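PDB 4GF2: erythrocyte binding antigen 140, which probably binds sialylated glycophorin C on red blood cells through its paired Duffy-binding-like domains during invasion by the malaria parasite. Local coordinates for residues Y525-D530 against I583-P588; T339-R345 against D410-D414; V300-I306 against Q377-Y381; D310-F314 against G370-Y374. The protein carries 3 engineered substitutions. One frame throughout, in Å; residues are numbered along the deposited sequence.

Interaction 1 of 4, residues Y525-D530 against I583-P588. Engineered in segment 583-588: Ala-587 (natural residue Ser).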
loop_
_atom_site.group_PDB
_atom_site.type_symbol
_atom_site.label_atom_id
_atom_site.label_comp_id
_atom_site.label_asym_id
_atom_site.label_seq_id
_atom_site.Cartn_x
_atom_site.Cartn_y
_atom_site.Cartn_z
ATOM N N TYR A 525 -31.757 37.275 18.253
ATOM C CA TYR A 525 -30.382 37.664 18.542
ATOM C C TYR A 525 -30.039 37.406 20.004
ATOM O O TYR A 525 -28.939 36.953 20.317
ATOM C CB TYR A 525 -30.143 39.135 18.214
ATOM C CG TYR A 525 -28.705 39.559 18.416
ATOM C CD1 TYR A 525 -27.759 39.358 17.422
ATOM C CD2 TYR A 525 -28.292 40.149 19.602
ATOM C CE1 TYR A 525 -26.442 39.736 17.601
ATOM C CE2 TYR A 525 -26.977 40.533 19.791
ATOM C CZ TYR A 525 -26.055 40.323 18.785
ATOM O OH TYR A 525 -24.742 40.700 18.962
ATOM N N LYS A 526 -30.985 37.701 20.892
ATOM C CA LYS A 526 -30.793 37.478 22.320
ATOM C C LYS A 526 -30.462 36.015 22.589
ATOM O O LYS A 526 -29.534 35.705 23.336
ATOM C CB LYS A 526 -32.047 37.886 23.099
ATOM C CG LYS A 526 -32.337 39.378 23.061
ATOM C CD LYS A 526 -33.700 39.716 23.654
ATOM C CE LYS A 526 -33.988 41.211 23.580
ATOM N NZ LYS A 526 -35.332 41.554 24.120
ATOM N N LYS A 527 -31.228 35.118 21.974
ATOM C CA LYS A 527 -30.989 33.687 22.113
ATOM C C LYS A 527 -29.583 33.345 21.644
ATOM O O LYS A 527 -28.859 32.603 22.306
ATOM C CB LYS A 527 -32.007 32.893 21.295
ATOM C CG LYS A 527 -33.437 33.006 21.793
ATOM C CD LYS A 527 -33.626 32.277 23.112
ATOM C CE LYS A 527 -35.064 32.367 23.599
ATOM N NZ LYS A 527 -36.024 31.725 22.658
ATOM N N TRP A 528 -29.200 33.896 20.496
ATOM C CA TRP A 528 -27.902 33.594 19.907
ATOM C C TRP A 528 -26.769 34.063 20.809
ATOM O O TRP A 528 -25.882 33.285 21.157
ATOM C CB TRP A 528 -27.766 34.238 18.523
ATOM C CG TRP A 528 -26.460 33.916 17.853
ATOM C CD1 TRP A 528 -26.120 32.742 17.243
ATOM C CD2 TRP A 528 -25.317 34.776 17.731
ATOM N NE1 TRP A 528 -24.839 32.818 16.751
ATOM C CE2 TRP A 528 -24.325 34.054 17.037
ATOM C CE3 TRP A 528 -25.038 36.082 18.143
ATOM C CZ2 TRP A 528 -23.075 34.597 16.742
ATOM C CZ3 TRP A 528 -23.795 36.619 17.850
ATOM C CH2 TRP A 528 -22.830 35.879 17.158
ATOM N N ILE A 529 -26.811 35.331 21.195
ATOM C CA ILE A 529 -25.716 35.935 21.945
ATOM C C ILE A 529 -25.535 35.286 23.314
ATOM O O ILE A 529 -24.413 35.174 23.810
ATOM C CB ILE A 529 -25.928 37.453 22.118
ATOM C CG1 ILE A 529 -24.617 38.131 22.525
ATOM C CG2 ILE A 529 -27.030 37.733 23.138
ATOM C CD1 ILE A 529 -23.524 38.026 21.479
ATOM N N ASP A 530 -26.633 34.857 23.925
ATOM C CA ASP A 530 -26.559 34.182 25.215
ATOM C C ASP A 530 -25.915 32.810 25.045
ATOM O O ASP A 530 -25.124 32.376 25.882
ATOM C CB ASP A 530 -27.947 34.048 25.847
ATOM C CG ASP A 530 -28.520 35.386 26.287
ATOM O OD1 ASP A 530 -27.747 36.362 26.404
ATOM O OD2 ASP A 530 -29.745 35.461 26.525
ATOM N N ILE A 583 -20.118 43.405 24.918
ATOM C CA ILE A 583 -20.029 42.560 23.731
ATOM C C ILE A 583 -21.105 41.478 23.708
ATOM O O ILE A 583 -21.662 41.168 22.653
ATOM C CB ILE A 583 -18.642 41.890 23.621
ATOM C CG1 ILE A 583 -18.459 41.257 22.240
ATOM C CG2 ILE A 583 -18.466 40.845 24.708
ATOM C CD1 ILE A 583 -18.375 42.261 21.113
ATOM N N PHE A 584 -21.399 40.907 24.871
ATOM C CA PHE A 584 -22.388 39.839 24.962
ATOM C C PHE A 584 -23.752 40.359 25.402
ATOM O O PHE A 584 -24.614 39.583 25.812
ATOM C CB PHE A 584 -21.915 38.744 25.923
ATOM C CG PHE A 584 -20.719 37.985 25.429
ATOM C CD1 PHE A 584 -20.800 37.209 24.282
ATOM C CD2 PHE A 584 -19.516 38.042 26.109
ATOM C CE1 PHE A 584 -19.700 36.510 23.823
ATOM C CE2 PHE A 584 -18.413 37.343 25.654
ATOM C CZ PHE A 584 -18.506 36.576 24.511
ATOM N N ASN A 585 -23.946 41.672 25.315
ATOM C CA ASN A 585 -25.241 42.261 25.624
ATOM C C ASN A 585 -26.341 41.595 24.815
ATOM O O ASN A 585 -26.128 41.188 23.673
ATOM C CB ASN A 585 -25.242 43.764 25.339
ATOM C CG ASN A 585 -24.555 44.564 26.424
ATOM O OD1 ASN A 585 -24.340 44.075 27.534
ATOM N ND2 ASN A 585 -24.215 45.811 26.112
ATOM N N GLU A 586 -27.523 41.497 25.411
ATOM C CA GLU A 586 -28.666 40.892 24.742
ATOM C C GLU A 586 -29.008 41.640 23.452
ATOM O O GLU A 586 -29.826 41.183 22.655
ATOM C CB GLU A 586 -29.860 40.850 25.695
ATOM C CG GLU A 586 -29.766 39.727 26.721
ATOM C CD GLU A 586 -30.742 39.889 27.870
ATOM O OE1 GLU A 586 -31.389 40.954 27.957
ATOM O OE2 GLU A 586 -30.857 38.951 28.687
ATOM N N ALA A 587 -28.371 42.791 23.254
ATOM C CA ALA A 587 -28.478 43.528 22.000
ATOM C C ALA A 587 -27.249 44.419 21.835
ATOM O O ALA A 587 -26.725 44.937 22.821
ATOM C CB ALA A 587 -29.746 44.364 21.984
ATOM N N PRO A 588 -26.774 44.591 20.591
ATOM C CA PRO A 588 -25.613 45.461 20.361
ATOM C C PRO A 588 -25.839 46.854 20.938
ATOM O O PRO A 588 -26.957 47.365 20.866
ATOM C CB PRO A 588 -25.520 45.525 18.834
ATOM C CG PRO A 588 -26.199 44.291 18.354
ATOM C CD PRO A 588 -27.298 44.026 19.336
#
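Lys-526 and Glu-586 bring the two backbones together, their CA atoms 4.7 Å apart, where an irregular loop passes a turn of helix 518-548. The loop meets the helix with apolar side chains and with its own carbonyl groups. Tyr-525 stands with CG anti to its backbone nitrogen (chi1 -176°), which carries the ring out to the loop. The carbonyl O of Glu-586 lies in the plane of this ring, at its edge, 3.6 Å from CD2 of Tyr-525. Side chains Tyr-525 and Pro-588 approach from opposite directions, and CD of Pro-588 comes 3.5 Å from CE2 of Tyr-525. One turn on, Ile-529 meets the loop. Its CG1 sits 3.6 Å from the carbonyl O of Phe-584, and its CD1 touches CD1 of the Phe-584 ring at 4.0 Å. Its other branch, CG2, faces the CA of Glu-586. The carbonyl O of Glu-586 is 3.1 Å from CG of Lys-526, and CB of Glu-586 packs on the same carbon. Further out, OD2 of Asp-530 and OE2 of the exposed Glu-586 are 4.3 Å apart, like charges, probably mildly unfavourable unless solvent eases them. Phe-490 of helix 478-508 meets both Ile-529 and the Phe-584 ring. The CA of the engineered Ala-587 also lies near the Tyr-525 ring. This is loop-on-helix packing in the largely helical C-terminal part of a disulfide-rich Duffy-binding-like fold.

Interaction 2 of 4, residues T339-R345 against D410-D414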
loop_
_atom_site.group_PDB
_atom_site.type_symbol
_atom_site.label_atom_id
_atom_site.label_comp_id
_atom_site.label_asym_id
_atom_site.label_seq_id
_atom_site.Cartn_x
_atom_site.Cartn_y
_atom_site.Cartn_z
ATOM N N THR A 339 -14.251 22.375 26.740
ATOM C CA THR A 339 -13.966 22.256 25.317
ATOM C C THR A 339 -15.235 22.398 24.477
ATOM O O THR A 339 -16.291 21.884 24.836
ATOM C CB THR A 339 -13.319 20.889 25.002
ATOM O OG1 THR A 339 -12.048 20.791 25.662
ATOM C CG2 THR A 339 -13.121 20.716 23.501
ATOM N N CYS A 340 -15.123 23.100 23.356
ATOM C CA CYS A 340 -16.233 23.221 22.419
ATOM C C CYS A 340 -15.808 22.724 21.040
ATOM O O CYS A 340 -14.921 23.292 20.404
ATOM C CB CYS A 340 -16.723 24.670 22.350
ATOM S SG CYS A 340 -17.605 25.209 23.835
ATOM N N GLU A 341 -16.447 21.653 20.589
ATOM C CA GLU A 341 -16.122 21.050 19.305
ATOM C C GLU A 341 -16.606 21.948 18.172
ATOM O O GLU A 341 -17.754 22.379 18.171
ATOM C CB GLU A 341 -16.773 19.671 19.205
ATOM C CG GLU A 341 -16.369 18.861 17.989
ATOM C CD GLU A 341 -17.048 17.504 17.952
ATOM O OE1 GLU A 341 -17.939 17.262 18.797
ATOM O OE2 GLU A 341 -16.694 16.681 17.082
ATOM N N PRO A 342 -15.724 22.250 17.210
ATOM C CA PRO A 342 -16.161 23.051 16.061
ATOM C C PRO A 342 -17.089 22.254 15.154
ATOM O O PRO A 342 -16.898 21.047 15.002
ATOM C CB PRO A 342 -14.850 23.363 15.326
ATOM C CG PRO A 342 -13.762 23.069 16.303
ATOM C CD PRO A 342 -14.280 21.980 17.174
ATOM N N PRO A 343 -18.093 22.916 14.566
ATOM C CA PRO A 343 -18.967 22.249 13.594
ATOM C C PRO A 343 -18.171 21.537 12.506
ATOM O O PRO A 343 -18.536 20.446 12.073
ATOM C CB PRO A 343 -19.768 23.407 13.005
ATOM C CG PRO A 343 -19.844 24.404 14.119
ATOM C CD PRO A 343 -18.545 24.287 14.869
ATOM N N ARG A 344 -17.086 22.167 12.072
ATOM C CA ARG A 344 -16.204 21.595 11.068
ATOM C C ARG A 344 -15.662 20.239 11.526
ATOM O O ARG A 344 -15.551 19.310 10.733
ATOM C CB ARG A 344 -15.054 22.567 10.786
ATOM C CG ARG A 344 -14.036 22.086 9.764
ATOM C CD ARG A 344 -12.758 22.912 9.843
ATOM N NE ARG A 344 -12.285 23.024 11.220
ATOM C CZ ARG A 344 -11.713 22.037 11.903
ATOM N NH1 ARG A 344 -11.528 20.844 11.344
ATOM N NH2 ARG A 344 -11.328 22.242 13.154
ATOM N N ARG A 345 -15.335 20.125 12.810
ATOM C CA ARG A 345 -14.812 18.876 13.358
ATOM C C ARG A 345 -15.909 17.823 13.478
ATOM O O ARG A 345 -15.661 16.628 13.302
ATOM C CB ARG A 345 -14.167 19.124 14.722
ATOM C CG ARG A 345 -13.789 17.857 15.489
ATOM C CD ARG A 345 -12.740 17.037 14.759
ATOM N NE ARG A 345 -12.426 15.798 15.474
ATOM C CZ ARG A 345 -13.092 14.656 15.337
ATOM N NH1 ARG A 345 -14.123 14.566 14.509
ATOM N NH2 ARG A 345 -12.725 13.592 16.032
ATOM N N ASP A 410 -6.490 13.704 19.623
ATOM C CA ASP A 410 -7.786 14.328 19.367
ATOM C C ASP A 410 -8.684 14.256 20.597
ATOM O O ASP A 410 -8.796 13.213 21.237
ATOM C CB ASP A 410 -8.484 13.660 18.182
ATOM C CG ASP A 410 -9.902 14.163 17.985
ATOM O OD1 ASP A 410 -10.067 15.337 17.586
ATOM O OD2 ASP A 410 -10.854 13.386 18.226
ATOM N N ILE A 411 -9.332 15.371 20.911
ATOM C CA ILE A 411 -10.134 15.483 22.122
ATOM C C ILE A 411 -11.457 14.715 22.050
ATOM O O ILE A 411 -11.948 14.224 23.068
ATOM C CB ILE A 411 -10.439 16.962 22.436
ATOM C CG1 ILE A 411 -9.158 17.686 22.852
ATOM C CG2 ILE A 411 -11.483 17.078 23.541
ATOM C CD1 ILE A 411 -9.331 19.175 23.056
ATOM N N ILE A 412 -12.030 14.613 20.855
ATOM C CA ILE A 412 -13.385 14.083 20.708
ATOM C C ILE A 412 -13.461 12.569 20.894
ATOM O O ILE A 412 -14.315 12.076 21.627
ATOM C CB ILE A 412 -13.993 14.434 19.336
ATOM C CG1 ILE A 412 -13.906 15.937 19.075
ATOM C CG2 ILE A 412 -15.442 13.976 19.272
ATOM C CD1 ILE A 412 -14.596 16.794 20.120
ATOM N N LYS A 413 -12.580 11.835 20.222
ATOM C CA LYS A 413 -12.579 10.379 20.308
ATOM C C LYS A 413 -13.954 9.842 19.930
ATOM O O LYS A 413 -14.533 9.021 20.647
ATOM C CB LYS A 413 -12.222 9.923 21.723
ATOM C CG LYS A 413 -10.864 10.391 22.215
ATOM C CD LYS A 413 -9.744 9.865 21.338
ATOM C CE LYS A 413 -8.393 10.013 22.023
ATOM N NZ LYS A 413 -7.288 9.504 21.174
ATOM N N ASP A 414 -14.477 10.326 18.808
ATOM C CA ASP A 414 -15.778 9.895 18.322
ATOM C C ASP A 414 -15.655 8.525 17.675
ATOM O O ASP A 414 -14.558 7.996 17.513
ATOM C CB ASP A 414 -16.318 10.888 17.295
ATOM C CG ASP A 414 -15.546 10.845 15.996
ATOM O OD1 ASP A 414 -14.303 10.771 16.056
ATOM O OD2 ASP A 414 -16.174 10.858 14.917
HETATM O O HOH W 1 -16.210 12.597 13.050
#
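Arg-345 reaches from the short helix 343-346 into the loop 410-414 and joins two of its aspartates. From CB the chain leads away from its own backbone nitrogen, and CG lies near CG1 of Ile-412. The bend at chi2 (63°) then turns CD and the guanidinium toward the aspartates. NE donates to OD1 of Asp-410 at 3.2 Å. Beyond CZ, NH2 makes two bonds, one to OD2 of Asp-410 at 2.9 Å and one to OD1 of Asp-414 at 3.2 Å. Arg-345 thus holds Asp-410 side-on with two nitrogens, though the two flat groups are tilted by 37°. Asp-414 is turned much further. In both of its bonds NH2 stands above the carboxylate plane, while the acceptors lie near the guanidinium plane. The last nitrogen, NH1, donates to a water that in turn donates to OD2 of Asp-414. Ile-412 lies over one face of the guanidinium, which is therefore packed as well as bonded.

Both carboxylates have further partners. OD2 of Asp-410 also accepts from the backbone N of Lys-413, on the other face from Arg-345, while OD1 receives Gln-478 NE2. OD1 of Asp-414 caps the backbone N of Gly-417. CD1 of Ile-412 crosses the side chain of Glu-341, 3.3 Å from its CD. Thr-339 and Ile-411 meet tip to tip, CG2 to CG2 at 4.0 Å. The whole is a largely buried salt-bridge network, with a water at the Asp-414 end, built on an Asx motif and a helix N-cap within the second Duffy-binding-like domain of the chain.

Interaction 3 of 4, residues V300-I306 against Q377-Y381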
loop_
_atom_site.group_PDB
_atom_site.type_symbol
_atom_site.label_atom_id
_atom_site.label_comp_id
_atom_site.label_asym_id
_atom_site.label_seq_id
_atom_site.Cartn_x
_atom_site.Cartn_y
_atom_site.Cartn_z
ATOM N N VAL A 300 -5.855 23.569 -9.954
ATOM C CA VAL A 300 -6.776 23.721 -8.835
ATOM C C VAL A 300 -8.215 23.459 -9.261
ATOM O O VAL A 300 -8.980 22.829 -8.527
ATOM C CB VAL A 300 -6.681 25.126 -8.217
ATOM C CG1 VAL A 300 -7.752 25.317 -7.150
ATOM C CG2 VAL A 300 -5.294 25.351 -7.632
ATOM N N ASP A 301 -8.582 23.941 -10.444
ATOM C CA ASP A 301 -9.930 23.734 -10.960
ATOM C C ASP A 301 -10.273 22.249 -10.985
ATOM O O ASP A 301 -11.373 21.850 -10.603
ATOM C CB ASP A 301 -10.066 24.326 -12.362
ATOM C CG ASP A 301 -9.820 25.817 -12.388
ATOM O OD1 ASP A 301 -10.123 26.483 -11.374
ATOM O OD2 ASP A 301 -9.323 26.323 -13.417
ATOM N N ILE A 302 -9.325 21.432 -11.429
ATOM C CA ILE A 302 -9.538 19.992 -11.508
ATOM C C ILE A 302 -9.533 19.378 -10.115
ATOM O O ILE A 302 -10.416 18.592 -9.768
ATOM C CB ILE A 302 -8.465 19.312 -12.369
ATOM C CG1 ILE A 302 -8.507 19.872 -13.794
ATOM C CG2 ILE A 302 -8.674 17.803 -12.380
ATOM C CD1 ILE A 302 -7.398 19.363 -14.691
ATOM N N ALA A 303 -8.540 19.745 -9.313
ATOM C CA ALA A 303 -8.463 19.265 -7.940
ATOM C C ALA A 303 -9.726 19.635 -7.166
ATOM O O ALA A 303 -10.094 18.953 -6.210
ATOM C CB ALA A 303 -7.236 19.832 -7.251
ATOM N N SER A 304 -10.395 20.708 -7.585
ATOM C CA SER A 304 -11.584 21.188 -6.884
ATOM C C SER A 304 -12.864 20.491 -7.341
ATOM O O SER A 304 -13.837 20.417 -6.591
ATOM C CB SER A 304 -11.739 22.702 -7.065
ATOM O OG SER A 304 -10.670 23.405 -6.458
ATOM N N GLN A 305 -12.871 19.990 -8.573
ATOM C CA GLN A 305 -14.065 19.354 -9.120
ATOM C C GLN A 305 -14.347 18.037 -8.403
ATOM O O GLN A 305 -13.480 17.174 -8.307
ATOM C CB GLN A 305 -13.917 19.129 -10.627
ATOM C CG GLN A 305 -15.189 18.621 -11.298
ATOM C CD GLN A 305 -15.131 18.697 -12.813
ATOM O OE1 GLN A 305 -14.457 19.559 -13.378
ATOM N NE2 GLN A 305 -15.840 17.793 -13.479
ATOM N N ILE A 306 -15.569 17.894 -7.897
ATOM C CA ILE A 306 -15.936 16.745 -7.079
ATOM C C ILE A 306 -16.691 15.685 -7.873
ATOM O O ILE A 306 -17.573 15.998 -8.668
ATOM C CB ILE A 306 -16.811 17.178 -5.886
ATOM C CG1 ILE A 306 -16.028 18.136 -4.985
ATOM C CG2 ILE A 306 -17.267 15.964 -5.089
ATOM C CD1 ILE A 306 -16.792 18.592 -3.765
ATOM N N GLN A 377 -11.779 18.986 -0.698
ATOM C CA GLN A 377 -12.721 19.327 -1.755
ATOM C C GLN A 377 -14.027 19.851 -1.168
ATOM O O GLN A 377 -14.539 20.880 -1.602
ATOM C CB GLN A 377 -13.007 18.113 -2.635
ATOM C CG GLN A 377 -11.898 17.752 -3.602
ATOM C CD GLN A 377 -12.243 16.525 -4.423
ATOM O OE1 GLN A 377 -12.850 15.583 -3.915
ATOM N NE2 GLN A 377 -11.874 16.537 -5.701
ATOM N N LEU A 378 -14.563 19.136 -0.185
ATOM C CA LEU A 378 -15.820 19.522 0.445
ATOM C C LEU A 378 -15.724 20.897 1.084
ATOM O O LEU A 378 -16.643 21.708 0.969
ATOM C CB LEU A 378 -16.226 18.500 1.495
ATOM C CG LEU A 378 -16.595 17.140 0.925
ATOM C CD1 LEU A 378 -16.818 16.151 2.045
ATOM C CD2 LEU A 378 -17.828 17.265 0.064
ATOM N N LEU A 379 -14.611 21.149 1.764
ATOM C CA LEU A 379 -14.362 22.455 2.356
ATOM C C LEU A 379 -14.272 23.513 1.266
ATOM O O LEU A 379 -14.904 24.564 1.356
ATOM C CB LEU A 379 -13.073 22.439 3.177
ATOM C CG LEU A 379 -13.138 21.687 4.508
ATOM C CD1 LEU A 379 -11.758 21.608 5.130
ATOM C CD2 LEU A 379 -14.117 22.351 5.464
ATOM N N LYS A 380 -13.487 23.228 0.234
ATOM C CA LYS A 380 -13.332 24.157 -0.877
ATOM C C LYS A 380 -14.689 24.488 -1.481
ATOM O O LYS A 380 -14.955 25.635 -1.836
ATOM C CB LYS A 380 -12.415 23.569 -1.949
ATOM C CG LYS A 380 -12.286 24.427 -3.201
ATOM C CD LYS A 380 -11.795 25.829 -2.877
ATOM C CE LYS A 380 -11.601 26.663 -4.137
ATOM N NZ LYS A 380 -10.491 26.149 -4.986
ATOM N N TYR A 381 -15.547 23.479 -1.589
ATOM C CA TYR A 381 -16.862 23.665 -2.182
ATOM C C TYR A 381 -17.754 24.524 -1.290
ATOM O O TYR A 381 -18.529 25.347 -1.778
ATOM C CB TYR A 381 -17.530 22.315 -2.439
ATOM C CG TYR A 381 -18.895 22.436 -3.077
ATOM C CD1 TYR A 381 -19.028 22.673 -4.439
ATOM C CD2 TYR A 381 -20.050 22.319 -2.317
ATOM C CE1 TYR A 381 -20.274 22.787 -5.025
ATOM C CE2 TYR A 381 -21.299 22.432 -2.894
ATOM C CZ TYR A 381 -21.406 22.667 -4.248
ATOM O OH TYR A 381 -22.650 22.779 -4.826
#
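A mixed polar and apolar helix crossing in the second Duffy-binding-like region joins the short helix 300-304 and its exit to the long helix 361-382, with Gln-377 and Lys-380 reaching over. The axes of segments 300-304 and 377-381 pass 10.6 Å apart at 107°. Gln-377 has an extended chain that runs antiparallel alongside Ile-306. Its NE2 donates to the carbonyl O of Ala-303 at 3.0 Å. The bond is fairly straight, 161° at the hydrogen, and the acceptor lies close to the amide plane. The donor itself stands above the carbonyl plane of Ala-303. This carbonyl belongs to the last turn of the helix, so the amide of Gln-377 binds beside the helix end.

Ile-306, just past that end, packs alongside the aliphatic part of Gln-377. Its CG1 is 3.8 Å from CB of Gln-377. Its CD1 reaches CB of Tyr-381 at 4.0 Å and CD2 of Leu-378 at 4.2 Å. Tyr-318 and Leu-311 also touch Ile-306, so its apolar side continues into the neighbouring packing.

Lys-380 is bent at chi2 and chi4, which turns NZ toward Ser-304 of helix 300-304. NZ donates to the carbonyl O of Val-460. CG1 of Val-300 lies 3.6 Å from the same NZ. Ser-304 OG accepts from NZ of Lys-380 at 3.1 Å and donates to the carbonyl O of Val-300 at 2.7 Å.

Interaction 4 of 4, residues D310-F314 against G370-Y374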
loop_
_atom_site.group_PDB
_atom_site.type_symbol
_atom_site.label_atom_id
_atom_site.label_comp_id
_atom_site.label_asym_id
_atom_site.label_seq_id
_atom_site.Cartn_x
_atom_site.Cartn_y
_atom_site.Cartn_z
ATOM N N ASP A 310 -17.998 8.836 -6.320
ATOM C CA ASP A 310 -16.831 8.440 -5.544
ATOM C C ASP A 310 -16.945 8.966 -4.121
ATOM O O ASP A 310 -16.613 8.271 -3.160
ATOM C CB ASP A 310 -15.554 8.972 -6.189
ATOM C CG ASP A 310 -15.253 8.313 -7.517
ATOM O OD1 ASP A 310 -15.909 7.303 -7.850
ATOM O OD2 ASP A 310 -14.348 8.800 -8.225
ATOM N N LEU A 311 -17.420 10.201 -4.001
ATOM C CA LEU A 311 -17.571 10.858 -2.708
ATOM C C LEU A 311 -18.478 10.060 -1.781
ATOM O O LEU A 311 -18.160 9.842 -0.613
ATOM C CB LEU A 311 -18.151 12.260 -2.904
ATOM C CG LEU A 311 -18.531 13.005 -1.625
ATOM C CD1 LEU A 311 -17.301 13.276 -0.783
ATOM C CD2 LEU A 311 -19.256 14.298 -1.960
ATOM N N ARG A 312 -19.615 9.629 -2.307
ATOM C CA ARG A 312 -20.576 8.891 -1.506
ATOM C C ARG A 312 -20.172 7.425 -1.385
ATOM O O ARG A 312 -20.597 6.730 -0.466
ATOM C CB ARG A 312 -21.979 9.049 -2.093
ATOM C CG ARG A 312 -22.489 10.478 -1.961
ATOM C CD ARG A 312 -23.816 10.698 -2.656
ATOM N NE ARG A 312 -24.295 12.065 -2.463
ATOM C CZ ARG A 312 -25.376 12.573 -3.043
ATOM N NH1 ARG A 312 -26.108 11.833 -3.867
ATOM N NH2 ARG A 312 -25.727 13.829 -2.801
ATOM N N GLY A 313 -19.338 6.960 -2.307
ATOM C CA GLY A 313 -18.786 5.624 -2.201
ATOM C C GLY A 313 -17.864 5.560 -0.998
ATOM O O GLY A 313 -17.921 4.627 -0.197
ATOM N N PHE A 314 -17.022 6.580 -0.868
ATOM C CA PHE A 314 -16.066 6.653 0.228
ATOM C C PHE A 314 -16.759 6.820 1.579
ATOM O O PHE A 314 -16.209 6.445 2.614
ATOM C CB PHE A 314 -15.097 7.809 -0.004
ATOM C CG PHE A 314 -13.984 7.864 0.991
ATOM C CD1 PHE A 314 -12.863 7.072 0.834
ATOM C CD2 PHE A 314 -14.057 8.711 2.083
ATOM C CE1 PHE A 314 -11.833 7.125 1.750
ATOM C CE2 PHE A 314 -13.033 8.765 2.998
ATOM C CZ PHE A 314 -11.919 7.969 2.832
ATOM N N GLY A 370 -7.477 9.507 1.071
ATOM C CA GLY A 370 -8.804 9.647 0.501
ATOM C C GLY A 370 -9.637 10.613 1.317
ATOM O O GLY A 370 -10.213 11.569 0.792
ATOM N N ALA A 371 -9.695 10.366 2.618
ATOM C CA ALA A 371 -10.433 11.236 3.519
ATOM C C ALA A 371 -9.910 12.668 3.425
ATOM O O ALA A 371 -10.690 13.622 3.396
ATOM C CB ALA A 371 -10.327 10.721 4.941
ATOM N N SER A 372 -8.591 12.813 3.376
ATOM C CA SER A 372 -7.962 14.129 3.321
ATOM C C SER A 372 -8.365 14.878 2.056
ATOM O O SER A 372 -8.636 16.084 2.089
ATOM C CB SER A 372 -6.442 13.993 3.370
ATOM O OG SER A 372 -6.017 13.409 4.589
ATOM N N ILE A 373 -8.401 14.160 0.940
ATOM C CA ILE A 373 -8.764 14.770 -0.331
ATOM C C ILE A 373 -10.214 15.257 -0.314
ATOM O O ILE A 373 -10.489 16.414 -0.632
ATOM C CB ILE A 373 -8.521 13.801 -1.501
ATOM C CG1 ILE A 373 -7.020 13.690 -1.767
ATOM C CG2 ILE A 373 -9.230 14.278 -2.762
ATOM C CD1 ILE A 373 -6.638 12.597 -2.732
ATOM N N TYR A 374 -11.138 14.387 0.077
ATOM C CA TYR A 374 -12.550 14.752 0.096
ATOM C C TYR A 374 -12.825 15.869 1.093
ATOM O O TYR A 374 -13.595 16.782 0.808
ATOM C CB TYR A 374 -13.426 13.532 0.383
ATOM C CG TYR A 374 -13.371 12.513 -0.729
ATOM C CD1 TYR A 374 -13.778 12.845 -2.013
ATOM C CD2 TYR A 374 -12.899 11.227 -0.502
ATOM C CE1 TYR A 374 -13.724 11.924 -3.041
ATOM C CE2 TYR A 374 -12.834 10.299 -1.524
ATOM C CZ TYR A 374 -13.248 10.656 -2.792
ATOM O OH TYR A 374 -13.190 9.734 -3.807
#
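Phe-314 and Tyr-374 meet obliquely, their ring planes 42° apart and their centroids 5.2 Å from each other. CD2 of Tyr-374 lies over one face of the Phe-314 ring, off toward its rim, while CE2 of Tyr-374 comes 3.7 Å from CG of Phe-314. The two side chains start from two different helices. A chi1 of -173° swings the Phe-314 ring away from its own backbone N and across to the backbone of helix 361-382. There its far end rests by Gly-370 and Ala-371. CZ of Phe-314 is 3.3 Å from the backbone N of Ala-371 and 3.8 Å from its CB. Gly-370 has no side chain, which lets the ring come this close to the helix.

Tyr-374 points the other way, toward helix 308-314. Leu-311 lies alongside the tyrosine, pointing against it, and its CD1 touches CD1 of Tyr-374 at 3.8 Å. The CA of Leu-311 lies over a face of the tyrosine ring. At the tip, OH of Tyr-374 is 3.4 Å from CB of Asp-310, but its hydrogen bond is with the carbonyl O of Tyr-283. That bond fixes the hydroxyl end of a ring otherwise gripped by apolar contacts. His-367 also meets the Phe-314 ring. The axes of segments 310-314 and 370-374 run at 133°, 11.1 Å apart. This is buried aromatic packing between two crossing helices, where helix 308-314 packs on helix 361-382 of the second Duffy-binding-like domain.

Overall arrangement
From the N terminus, segment 300-306 comes first and helix 308-314 follows it closely. Both pair with helix 361-382, which returns in the opposite order, so interaction 4 is nested inside the loop closed by interaction 3. The two touch through Leu-311, which packs on Leu-378 and Ile-306. Interaction 2 opens at 339-345, inside both of these loops, and closes later at 410-414, so it crosses both. It ties the short helix 343-346 to the loop before helix 415-427. Interaction 1 comes last, in series with the others, and closes helix 518-548 against the loop 583-588. Its centre is about 25 Å from that of interaction 2.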